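Long-range contacts in 6-phospho-beta-d glycosidase (Streptococcus pyogenes, PDB 5FOO), which probably hydrolyses 6-phosphorylated beta-glucosides as a family 1 glycoside hydrolase, and binds 6-phosphocyclophellitol in its active-site pocket: residues Asp159-Asn164 / Val291-Leu296; Thr221-Thr226 / Leu251-Ala256; Asn359-Leu364 / Gly407-Gly412. The protein carries 1 engineered substitution. All coordinates share one frame; numbering follows the deposited sequence.

Contact 1 of 3, residues Asp159-Asn164 / Val291-Leu296. With JAZ (6-phosphocyclophellitol), chain G; EDO (1,2-ethanediol), chain H.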
loop_
_atom_site.group_PDB
_atom_site.type_symbol
_atom_site.label_atom_id
_atom_site.label_comp_id
_atom_site.label_asym_id
_atom_site.label_seq_id
_atom_site.Cartn_x
_atom_site.Cartn_y
_atom_site.Cartn_z
ATOM N N ASP A 159 -7.414 -6.783 -12.689
ATOM C CA ASP A 159 -6.171 -6.365 -12.061
ATOM C C ASP A 159 -6.372 -6.321 -10.561
ATOM O O ASP A 159 -7.029 -5.415 -10.050
ATOM C CB ASP A 159 -5.765 -4.997 -12.555
ATOM C CG ASP A 159 -5.316 -5.019 -14.009
ATOM O OD1 ASP A 159 -4.168 -5.419 -14.325
ATOM O OD2 ASP A 159 -6.153 -4.561 -14.816
ATOM N N TRP A 160 -5.804 -7.300 -9.882
ATOM C CA TRP A 160 -6.104 -7.563 -8.518
ATOM C C TRP A 160 -4.806 -7.554 -7.662
ATOM O O TRP A 160 -3.761 -8.009 -8.113
ATOM C CB TRP A 160 -6.743 -8.942 -8.416
ATOM C CG TRP A 160 -8.084 -9.074 -8.979
ATOM C CD1 TRP A 160 -8.404 -9.589 -10.224
ATOM C CD2 TRP A 160 -9.313 -8.734 -8.361
ATOM N NE1 TRP A 160 -9.772 -9.579 -10.402
ATOM C CE2 TRP A 160 -10.358 -9.086 -9.263
ATOM C CE3 TRP A 160 -9.657 -8.148 -7.146
ATOM C CZ2 TRP A 160 -11.705 -8.871 -8.965
ATOM C CZ3 TRP A 160 -11.013 -7.969 -6.858
ATOM C CH2 TRP A 160 -12.002 -8.300 -7.778
ATOM N N PHE A 161 -4.928 -7.103 -6.422
ATOM C CA PHE A 161 -3.846 -7.094 -5.468
ATOM C C PHE A 161 -4.326 -7.572 -4.111
ATOM O O PHE A 161 -5.395 -7.222 -3.675
ATOM C CB PHE A 161 -3.206 -5.700 -5.455
ATOM C CG PHE A 161 -2.437 -5.395 -6.702
ATOM C CD1 PHE A 161 -1.132 -5.825 -6.851
ATOM C CD2 PHE A 161 -3.047 -4.753 -7.755
ATOM C CE1 PHE A 161 -0.436 -5.629 -8.045
ATOM C CE2 PHE A 161 -2.352 -4.520 -8.953
ATOM C CZ PHE A 161 -1.065 -4.963 -9.103
ATOM N N VAL A 162 -3.541 -8.414 -3.442
ATOM C CA VAL A 162 -4.054 -9.067 -2.253
ATOM C C VAL A 162 -3.928 -8.137 -1.004
ATOM O O VAL A 162 -4.886 -7.996 -0.267
ATOM C CB VAL A 162 -3.392 -10.440 -1.965
ATOM C CG1 VAL A 162 -4.022 -11.051 -0.693
ATOM C CG2 VAL A 162 -3.621 -11.437 -3.108
ATOM N N HIS A 163 -2.751 -7.538 -0.794
ATOM C CA HIS A 163 -2.537 -6.607 0.300
ATOM C C HIS A 163 -1.842 -5.348 -0.206
ATOM O O HIS A 163 -1.096 -5.367 -1.202
ATOM C CB HIS A 163 -1.566 -7.179 1.339
ATOM C CG HIS A 163 -1.899 -8.539 1.877
ATOM N ND1 HIS A 163 -2.948 -8.760 2.718
ATOM C CD2 HIS A 163 -1.258 -9.708 1.777
ATOM C CE1 HIS A 163 -2.979 -10.021 3.090
ATOM N NE2 HIS A 163 -1.967 -10.625 2.516
ATOM N N ASN A 164 -2.048 -4.259 0.528
ATOM C CA ASN A 164 -1.128 -3.159 0.535
ATOM C C ASN A 164 -0.184 -3.286 1.726
ATOM O O ASN A 164 -0.634 -3.307 2.879
ATOM C CB ASN A 164 -1.891 -1.851 0.657
ATOM C CG ASN A 164 -0.963 -0.661 0.743
ATOM O OD1 ASN A 164 -0.494 -0.147 -0.276
ATOM N ND2 ASN A 164 -0.683 -0.227 1.959
ATOM N N VAL A 291 3.013 -14.348 -7.457
ATOM C CA VAL A 291 2.360 -13.224 -8.113
ATOM C C VAL A 291 2.586 -13.212 -9.627
ATOM O O VAL A 291 3.584 -13.696 -10.074
ATOM C CB VAL A 291 2.844 -11.889 -7.532
ATOM C CG1 VAL A 291 2.547 -11.792 -6.022
ATOM C CG2 VAL A 291 4.307 -11.621 -7.874
ATOM N N ASP A 292 1.674 -12.631 -10.399
ATOM C CA ASP A 292 1.904 -12.325 -11.880
ATOM C C ASP A 292 2.714 -11.056 -12.021
ATOM O O ASP A 292 3.481 -10.861 -12.958
ATOM C CB ASP A 292 0.549 -12.091 -12.552
ATOM C CG ASP A 292 -0.301 -13.302 -12.491
ATOM O OD1 ASP A 292 0.289 -14.304 -12.876
ATOM O OD2 ASP A 292 -1.495 -13.324 -12.068
ATOM N N TYR A 293 2.536 -10.165 -11.055
ATOM C CA TYR A 293 3.141 -8.859 -11.087
ATOM C C TYR A 293 3.089 -8.201 -9.696
ATOM O O TYR A 293 2.482 -8.753 -8.765
ATOM C CB TYR A 293 2.488 -7.984 -12.171
ATOM C CG TYR A 293 1.040 -7.658 -12.116
ATOM C CD1 TYR A 293 0.219 -8.020 -11.082
ATOM C CD2 TYR A 293 0.476 -6.895 -13.152
ATOM C CE1 TYR A 293 -1.100 -7.682 -11.054
ATOM C CE2 TYR A 293 -0.859 -6.564 -13.151
ATOM C CZ TYR A 293 -1.626 -6.916 -12.071
ATOM O OH TYR A 293 -2.955 -6.589 -12.052
ATOM N N LEU A 294 3.758 -7.069 -9.547
ATOM C CA LEU A 294 3.812 -6.383 -8.246
ATOM C C LEU A 294 3.462 -4.947 -8.377
ATOM O O LEU A 294 3.749 -4.291 -9.406
ATOM C CB LEU A 294 5.196 -6.422 -7.645
ATOM C CG LEU A 294 5.641 -7.780 -7.109
ATOM C CD1 LEU A 294 7.141 -7.719 -6.889
ATOM C CD2 LEU A 294 4.903 -8.262 -5.869
ATOM N N GLY A 295 2.894 -4.435 -7.306
ATOM C CA GLY A 295 2.996 -3.012 -7.063
ATOM C C GLY A 295 4.084 -2.785 -6.050
ATOM O O GLY A 295 4.210 -3.555 -5.067
ATOM N N LEU A 296 4.881 -1.764 -6.300
ATOM C CA LEU A 296 5.946 -1.371 -5.418
ATOM C C LEU A 296 5.718 0.056 -4.996
ATOM O O LEU A 296 5.559 0.913 -5.838
ATOM C CB LEU A 296 7.310 -1.486 -6.081
ATOM C CG LEU A 296 7.641 -2.926 -6.406
ATOM C CD1 LEU A 296 9.042 -2.966 -6.970
ATOM C CD2 LEU A 296 7.556 -3.859 -5.198
HETATM C C2 JAZ G . -0.839 6.413 3.266
HETATM C C3 JAZ G . -1.215 5.190 2.403
HETATM C C4 JAZ G . -0.063 4.192 2.354
HETATM C C5 JAZ G . 1.218 4.805 1.807
HETATM C C6 JAZ G . 1.559 6.077 2.552
HETATM C C7 JAZ G . 0.383 7.052 2.617
HETATM C C8 JAZ G . 0.774 8.392 3.236
HETATM O O9 JAZ G . 1.166 8.139 4.582
HETATM P P10 JAZ G . 0.925 9.261 5.680
HETATM O O11 JAZ G . 1.398 8.628 6.940
HETATM O O12 JAZ G . -0.440 9.806 5.602
HETATM O O13 JAZ G . 1.778 10.387 5.288
HETATM O O14 JAZ G . 2.057 5.754 3.857
HETATM O O15 JAZ G . -1.890 7.385 3.258
HETATM O O16 JAZ G . -2.323 4.583 3.020
HETATM O O17 JAZ G . -0.434 3.060 1.586
HETATM C C1 EDO H . -4.770 -6.533 -17.325
HETATM O O1 EDO H . -3.544 -6.227 -16.664
HETATM C C2 EDO H . -4.868 -7.987 -17.647
HETATM O O2 EDO H . -3.879 -8.605 -16.863
#

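Contact 2 of 3, residues Thr221-Thr226 / Leu251-Ala256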
loop_
_atom_site.group_PDB
_atom_site.type_symbol
_atom_site.label_atom_id
_atom_site.label_comp_id
_atom_site.label_asym_id
_atom_site.label_seq_id
_atom_site.Cartn_x
_atom_site.Cartn_y
_atom_site.Cartn_z
ATOM N N THR A 221 0.582 -8.499 -5.430
ATOM C CA THR A 221 0.517 -7.875 -4.108
ATOM C C THR A 221 1.270 -6.563 -4.193
ATOM O O THR A 221 1.935 -6.318 -5.185
ATOM C CB THR A 221 1.005 -8.838 -2.999
ATOM O OG1 THR A 221 0.635 -8.305 -1.723
ATOM C CG2 THR A 221 2.550 -9.043 -3.074
ATOM N N ILE A 222 1.098 -5.681 -3.202
ATOM C CA ILE A 222 1.747 -4.377 -3.185
ATOM C C ILE A 222 2.728 -4.356 -2.031
ATOM O O ILE A 222 2.342 -4.449 -0.857
ATOM C CB ILE A 222 0.721 -3.234 -3.085
ATOM C CG1 ILE A 222 -0.243 -3.227 -4.285
ATOM C CG2 ILE A 222 1.404 -1.881 -2.987
ATOM C CD1 ILE A 222 -1.535 -2.496 -3.996
ATOM N N LEU A 223 3.988 -4.208 -2.364
ATOM C CA LEU A 223 5.075 -4.362 -1.424
ATOM C C LEU A 223 5.963 -3.126 -1.428
ATOM O O LEU A 223 5.685 -2.209 -2.164
ATOM C CB LEU A 223 5.885 -5.615 -1.715
ATOM C CG LEU A 223 5.147 -6.929 -1.715
ATOM C CD1 LEU A 223 6.111 -8.058 -1.979
ATOM C CD2 LEU A 223 4.391 -7.196 -0.426
ATOM N N ASN A 224 6.947 -3.073 -0.513
ATOM C CA ASN A 224 8.034 -2.048 -0.481
ATOM C C ASN A 224 9.339 -2.701 -0.897
ATOM O O ASN A 224 9.716 -3.817 -0.439
ATOM C CB ASN A 224 8.210 -1.482 0.911
ATOM C CG ASN A 224 7.331 -0.238 1.174
ATOM O OD1 ASN A 224 7.751 0.913 0.889
ATOM N ND2 ASN A 224 6.132 -0.451 1.784
ATOM N N LEU A 225 10.047 -2.049 -1.793
ATOM C CA LEU A 225 11.391 -2.493 -2.070
ATOM C C LEU A 225 12.371 -1.334 -1.749
ATOM O O LEU A 225 13.482 -1.299 -2.261
ATOM C CB LEU A 225 11.461 -2.995 -3.513
ATOM C CG LEU A 225 12.408 -4.080 -4.026
ATOM C CD1 LEU A 225 12.541 -5.322 -3.170
ATOM C CD2 LEU A 225 11.915 -4.475 -5.399
ATOM N N THR A 226 11.952 -0.419 -0.892
ATOM C CA THR A 226 12.807 0.723 -0.471
ATOM C C THR A 226 14.175 0.217 0.034
ATOM O O THR A 226 14.199 -0.627 0.871
ATOM C CB THR A 226 12.079 1.555 0.576
ATOM O OG1 THR A 226 10.819 2.010 0.035
ATOM C CG2 THR A 226 12.935 2.787 1.044
ATOM N N LEU A 251 11.547 -10.781 2.977
ATOM C CA LEU A 251 10.557 -11.735 3.502
ATOM C C LEU A 251 9.377 -11.779 2.493
ATOM O O LEU A 251 9.063 -12.802 1.932
ATOM C CB LEU A 251 10.072 -11.300 4.895
ATOM C CG LEU A 251 9.240 -12.295 5.704
ATOM C CD1 LEU A 251 8.979 -11.792 7.140
ATOM C CD2 LEU A 251 7.898 -12.572 5.064
ATOM N N PHE A 252 8.734 -10.652 2.270
ATOM C CA PHE A 252 7.533 -10.680 1.443
ATOM C C PHE A 252 7.849 -10.785 -0.076
ATOM O O PHE A 252 7.044 -11.373 -0.810
ATOM C CB PHE A 252 6.596 -9.509 1.742
ATOM C CG PHE A 252 5.828 -9.644 3.041
ATOM C CD1 PHE A 252 4.840 -10.588 3.196
ATOM C CD2 PHE A 252 6.109 -8.798 4.129
ATOM C CE1 PHE A 252 4.115 -10.712 4.393
ATOM C CE2 PHE A 252 5.428 -8.941 5.350
ATOM C CZ PHE A 252 4.413 -9.886 5.475
ATOM N N MET A 253 8.952 -10.194 -0.537
ATOM C CA MET A 253 9.339 -10.278 -1.953
ATOM C C MET A 253 9.686 -11.691 -2.382
ATOM O O MET A 253 9.205 -12.138 -3.396
ATOM C CB MET A 253 10.486 -9.371 -2.309
ATOM C CG MET A 253 10.102 -7.907 -2.422
ATOM S SD MET A 253 9.100 -7.521 -3.875
ATOM C CE MET A 253 10.299 -7.825 -5.169
ATOM N N GLU A 254 10.481 -12.390 -1.571
ATOM C CA GLU A 254 10.891 -13.743 -1.859
ATOM C C GLU A 254 9.680 -14.622 -1.870
ATOM O O GLU A 254 9.559 -15.438 -2.751
ATOM C CB GLU A 254 11.966 -14.275 -0.903
ATOM C CG GLU A 254 13.340 -13.649 -1.074
ATOM C CD GLU A 254 13.904 -13.854 -2.468
ATOM O OE1 GLU A 254 13.673 -14.930 -3.061
ATOM O OE2 GLU A 254 14.581 -12.928 -2.952
ATOM N N ALA A 255 8.794 -14.487 -0.886
ATOM C CA ALA A 255 7.568 -15.264 -0.878
ATOM C C ALA A 255 6.623 -14.944 -2.064
ATOM O O ALA A 255 6.105 -15.855 -2.694
ATOM C CB ALA A 255 6.826 -15.082 0.407
ATOM N N ALA A 256 6.417 -13.668 -2.381
ATOM C CA ALA A 256 5.547 -13.277 -3.502
ATOM C C ALA A 256 6.031 -13.790 -4.882
ATOM O O ALA A 256 5.239 -14.322 -5.634
ATOM C CB ALA A 256 5.388 -11.781 -3.559
#

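Contact 3 of 3, residues Asn359-Leu364 / Gly407-Gly412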
loop_
_atom_site.group_PDB
_atom_site.type_symbol
_atom_site.label_atom_id
_atom_site.label_comp_id
_atom_site.label_asym_id
_atom_site.label_seq_id
_atom_site.Cartn_x
_atom_site.Cartn_y
_atom_site.Cartn_z
ATOM N N ASN A 359 13.213 -9.650 -13.500
ATOM C CA ASN A 359 12.483 -8.594 -14.175
ATOM C C ASN A 359 10.990 -8.838 -14.401
ATOM O O ASN A 359 10.457 -8.398 -15.438
ATOM C CB ASN A 359 13.159 -8.341 -15.529
ATOM C CG ASN A 359 13.107 -6.892 -15.958
ATOM O OD1 ASN A 359 12.858 -5.951 -15.177
ATOM N ND2 ASN A 359 13.388 -6.696 -17.217
ATOM N N ILE A 360 10.287 -9.490 -13.459
ATOM C CA ILE A 360 8.856 -9.584 -13.630
ATOM C C ILE A 360 8.128 -8.199 -13.736
ATOM O O ILE A 360 8.661 -7.146 -13.337
ATOM C CB ILE A 360 8.157 -10.369 -12.525
ATOM C CG1 ILE A 360 8.335 -9.724 -11.169
ATOM C CG2 ILE A 360 8.603 -11.834 -12.500
ATOM C CD1 ILE A 360 7.275 -10.227 -10.224
ATOM N N PRO A 361 6.886 -8.213 -14.226
ATOM C CA PRO A 361 6.248 -6.883 -14.313
ATOM C C PRO A 361 5.938 -6.243 -12.963
ATOM O O PRO A 361 5.528 -6.937 -12.018
ATOM C CB PRO A 361 4.973 -7.132 -15.139
ATOM C CG PRO A 361 5.142 -8.516 -15.747
ATOM C CD PRO A 361 6.098 -9.275 -14.885
ATOM N N TRP A 362 6.110 -4.924 -12.901
ATOM C CA TRP A 362 5.779 -4.166 -11.687
ATOM C C TRP A 362 5.424 -2.746 -12.061
ATOM O O TRP A 362 5.816 -2.279 -13.125
ATOM C CB TRP A 362 6.978 -4.205 -10.714
ATOM C CG TRP A 362 8.178 -3.455 -11.223
ATOM C CD1 TRP A 362 9.102 -3.923 -12.125
ATOM C CD2 TRP A 362 8.595 -2.124 -10.880
ATOM N NE1 TRP A 362 10.056 -2.964 -12.364
ATOM C CE2 TRP A 362 9.775 -1.854 -11.617
ATOM C CE3 TRP A 362 8.090 -1.127 -10.028
ATOM C CZ2 TRP A 362 10.454 -0.634 -11.528
ATOM C CZ3 TRP A 362 8.760 0.081 -9.943
ATOM C CH2 TRP A 362 9.937 0.312 -10.685
ATOM N N PHE A 363 4.647 -2.080 -11.220
ATOM C CA PHE A 363 4.451 -0.631 -11.316
ATOM C C PHE A 363 4.643 0.122 -9.978
ATOM O O PHE A 363 4.533 -0.451 -8.898
ATOM C CB PHE A 363 3.097 -0.302 -11.907
ATOM C CG PHE A 363 1.945 -0.422 -10.966
ATOM C CD1 PHE A 363 1.596 -1.633 -10.408
ATOM C CD2 PHE A 363 1.130 0.703 -10.679
ATOM C CE1 PHE A 363 0.486 -1.716 -9.605
ATOM C CE2 PHE A 363 0.047 0.600 -9.853
ATOM C CZ PHE A 363 -0.295 -0.623 -9.340
ATOM N N LEU A 364 4.950 1.403 -10.068
ATOM C CA LEU A 364 5.179 2.192 -8.875
ATOM C C LEU A 364 3.821 2.608 -8.416
ATOM O O LEU A 364 3.206 3.524 -8.975
ATOM C CB LEU A 364 6.049 3.380 -9.177
ATOM C CG LEU A 364 6.469 4.283 -8.010
ATOM C CD1 LEU A 364 7.074 3.483 -6.885
ATOM C CD2 LEU A 364 7.499 5.283 -8.515
ATOM N N GLY A 407 16.175 -0.995 -18.694
ATOM C CA GLY A 407 15.671 -2.351 -18.873
ATOM C C GLY A 407 14.673 -2.825 -17.807
ATOM O O GLY A 407 14.129 -3.927 -17.970
ATOM N N SER A 408 14.385 -2.021 -16.752
ATOM C CA SER A 408 13.407 -2.486 -15.767
ATOM C C SER A 408 11.990 -2.581 -16.356
ATOM O O SER A 408 11.481 -1.636 -16.979
ATOM C CB SER A 408 13.372 -1.609 -14.502
ATOM O OG SER A 408 12.690 -2.306 -13.464
ATOM N N ASN A 409 11.312 -3.665 -16.051
ATOM C CA ASN A 409 9.998 -3.928 -16.583
ATOM C C ASN A 409 8.869 -3.266 -15.755
ATOM O O ASN A 409 7.996 -3.927 -15.185
ATOM C CB ASN A 409 9.891 -5.439 -16.630
ATOM C CG ASN A 409 8.694 -5.964 -17.395
ATOM O OD1 ASN A 409 8.066 -5.294 -18.138
ATOM N ND2 ASN A 409 8.386 -7.208 -17.161
ATOM N N CYS A 410 8.858 -1.948 -15.764
ATOM C CA CYS A 410 7.822 -1.125 -15.124
ATOM C C CYS A 410 6.699 -0.706 -16.095
ATOM O O CYS A 410 6.957 -0.181 -17.164
ATOM C CB CYS A 410 8.499 0.130 -14.558
ATOM S SG CYS A 410 7.337 1.178 -13.706
ATOM N N PHE A 411 5.453 -0.904 -15.729
ATOM C CA PHE A 411 4.350 -0.687 -16.670
ATOM C C PHE A 411 3.434 0.410 -16.177
ATOM O O PHE A 411 2.397 0.650 -16.796
ATOM C CB PHE A 411 3.571 -2.001 -16.915
ATOM C CG PHE A 411 2.935 -2.576 -15.670
ATOM C CD1 PHE A 411 1.712 -2.085 -15.195
ATOM C CD2 PHE A 411 3.577 -3.581 -14.939
ATOM C CE1 PHE A 411 1.109 -2.601 -14.041
ATOM C CE2 PHE A 411 2.958 -4.141 -13.815
ATOM C CZ PHE A 411 1.727 -3.637 -13.360
ATOM N N GLY A 412 3.783 1.119 -15.091
ATOM C CA GLY A 412 2.867 2.188 -14.618
ATOM C C GLY A 412 3.297 3.028 -13.424
ATOM O O GLY A 412 4.264 2.681 -12.757
#

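Contact 1 of 3, residues Asp159-Asn164 / Val291-Leu296
The phenol oxygen of Y293 donates a hydrogen bond to D159, with OH 2.8 Å from OD1, and this is the polar link between two barrel strands that have one strand between them and whose side chains meet on the inside. The carboxylate receives it on the anti lone pair of OD1, the one turned away from OD2, and the carboxylate and phenol planes are nearly coplanar, 23° apart. OD1 is gripped a second time by a 1,2-ethanediol molecule, a likely crystallisation additive, whose O1 lies 2.6 Å away. The other oxygen, OD2, forms a salt bridge with R112, so the buried carboxylate has partners on both oxygens, and the arginine would be expected to help keep it ionised.

Beside this bond lies the apolar half of the contact. The rings of F161 and Y293 run almost parallel, at 10°, but are strongly offset, with little face shared; their centroids are 4.9 Å apart, and F161 CZ meets Y293 CE1 at 3.3 Å. Y293 holds its CG between the backbone N and the carbonyl carbon (chi1 61°), and from there the ring reaches over to the 159-161 strand. F161 CE1 also comes to 3.6 Å from the backbone N of G295.

Further along, N164 makes a weak hydrogen bond from ND2 to O17 of 6-phosphocyclophellitol, while its OD1 accepts one from N297. Strands 159-161 and 293-297 are not neighbours in the eight-stranded TIM barrel: strand 218-224 runs between them and contributes I222 against F161, strand 112-116 flanks 159-161 on the other side, and helix 186-208 packs its V203 against V162.

Contact 2 of 3, residues Thr221-Thr226 / Leu251-Ala256
L223 and L225 meet M253, F252 and A256 in a strand-to-helix packing contact, in which strand 218-224 of the TIM barrel, carrying L223, and the turn just beyond its end, carrying L225, receive the helix 235-258 that follows in the chain. The axes of strand 221-224 and helix 251-256 approach to 8.8 Å with their directions 144° apart, the broadly antiparallel setting of a barrel strand and its outer helix.

L223 takes the central place. Its CD1 methyl comes to 3.6 Å from the backbone O of F252, while its other branch, CD2, lies 3.9 Å from F252 CB. The F252 side chain crosses that of L223 at about a right angle, and its ring leads off toward helices 166-174 and 186-208. M253 is bent at both chi2 (-71°) and chi3 (-67°): the first bend sets SD 3.6 Å from L223 CD1, the second sets CE 3.7 Å from L225 CD2. Nearer the helix, M253 CG meets L225 CD1 at 3.6 Å. At the other end of the interface, T221 CG2 and A256 CB touch at 4.0 Å.

The contacting side-chain groups are methyls, methylenes and a thioether, all buried; the exception is the F252 carbonyl beside L223, already taken up by A256 N within the helix. Cohesion between the segments therefore rests on shape and dispersion rather than on directed polar bonds.

Contact 3 of 3, residues Asn359-Leu364 / Gly407-Gly412
N359 and N409 exchange hydrogen bonds that tie the two approaches to the strands together. N359 OD1 accepts one from the backbone N of N409 at 2.9 Å, while its ND2 donates to the carbonyl O of G407. In return, N409 ND2 gives a nearly straight bond (162° at the hydrogen) to N359 O, which lies in the plane of the N409 amide. Each asparagine thus grips the other's backbone, and the two amide planes stand 67° apart. G407 ends helix 387-405 in a Schellman motif, so N359 reaches a carbonyl just past the helix terminus.

Main-chain bonds follow. W362 N pairs with N409 O, W362 O with F411 N, and L364 N with G412 O, in the parallel register of strands 362-367 and 410-416, the seventh and eighth of the TIM barrel, joined in the chain by a crossover through helix 387-405.

On the outward side, W362 sends its indole NE1 to S408 OG at 2.9 Å, with the oxygen close to the ring plane. The same hydroxyl also bonds to A350 O of helix 344-356. C410 lies over one face of that indole: SG is 4.1 Å from the centroid of the six-membered ring, a sulfur-aromatic contact, and CB adds a CH-pi contact nearer the rim. L400 of helix 387-405 touches both residues.

The remaining aromatic packing involves F411, whose ring lies against the 361-363 backbone, with CD2 3.2 Å from W362 O. F363 CB lies over one face of the F411 ring, 3.9 Å from the centroid, P361 CB touches CD2 at 3.8 Å, and W9 meets the ring edge-to-face.

In the fold
All three contacts draw on one closed sheet, but each uses it differently. Contact 1 spans the barrel interior between strands with another strand between them, and it combines a buried carboxylate-phenol bond with aromatic contact. Contact 2 takes that intervening strand and packs it outward against a helix, with apolar side chains and no cross-segment hydrogen bond. Contact 3 joins sheet neighbours, hence its main-chain bonds; at its partly exposed start asparagine bonds are added, and aromatic packing further in. Backbone pairing links contacts 1 and 2 through 291-296 and 221-226, and contacts 1 and 3 through 291-296 and 359-364, whereas contacts 2 and 3 do not touch. Y293 and F411 bring the aromatic groups of contacts 1 and 3 together.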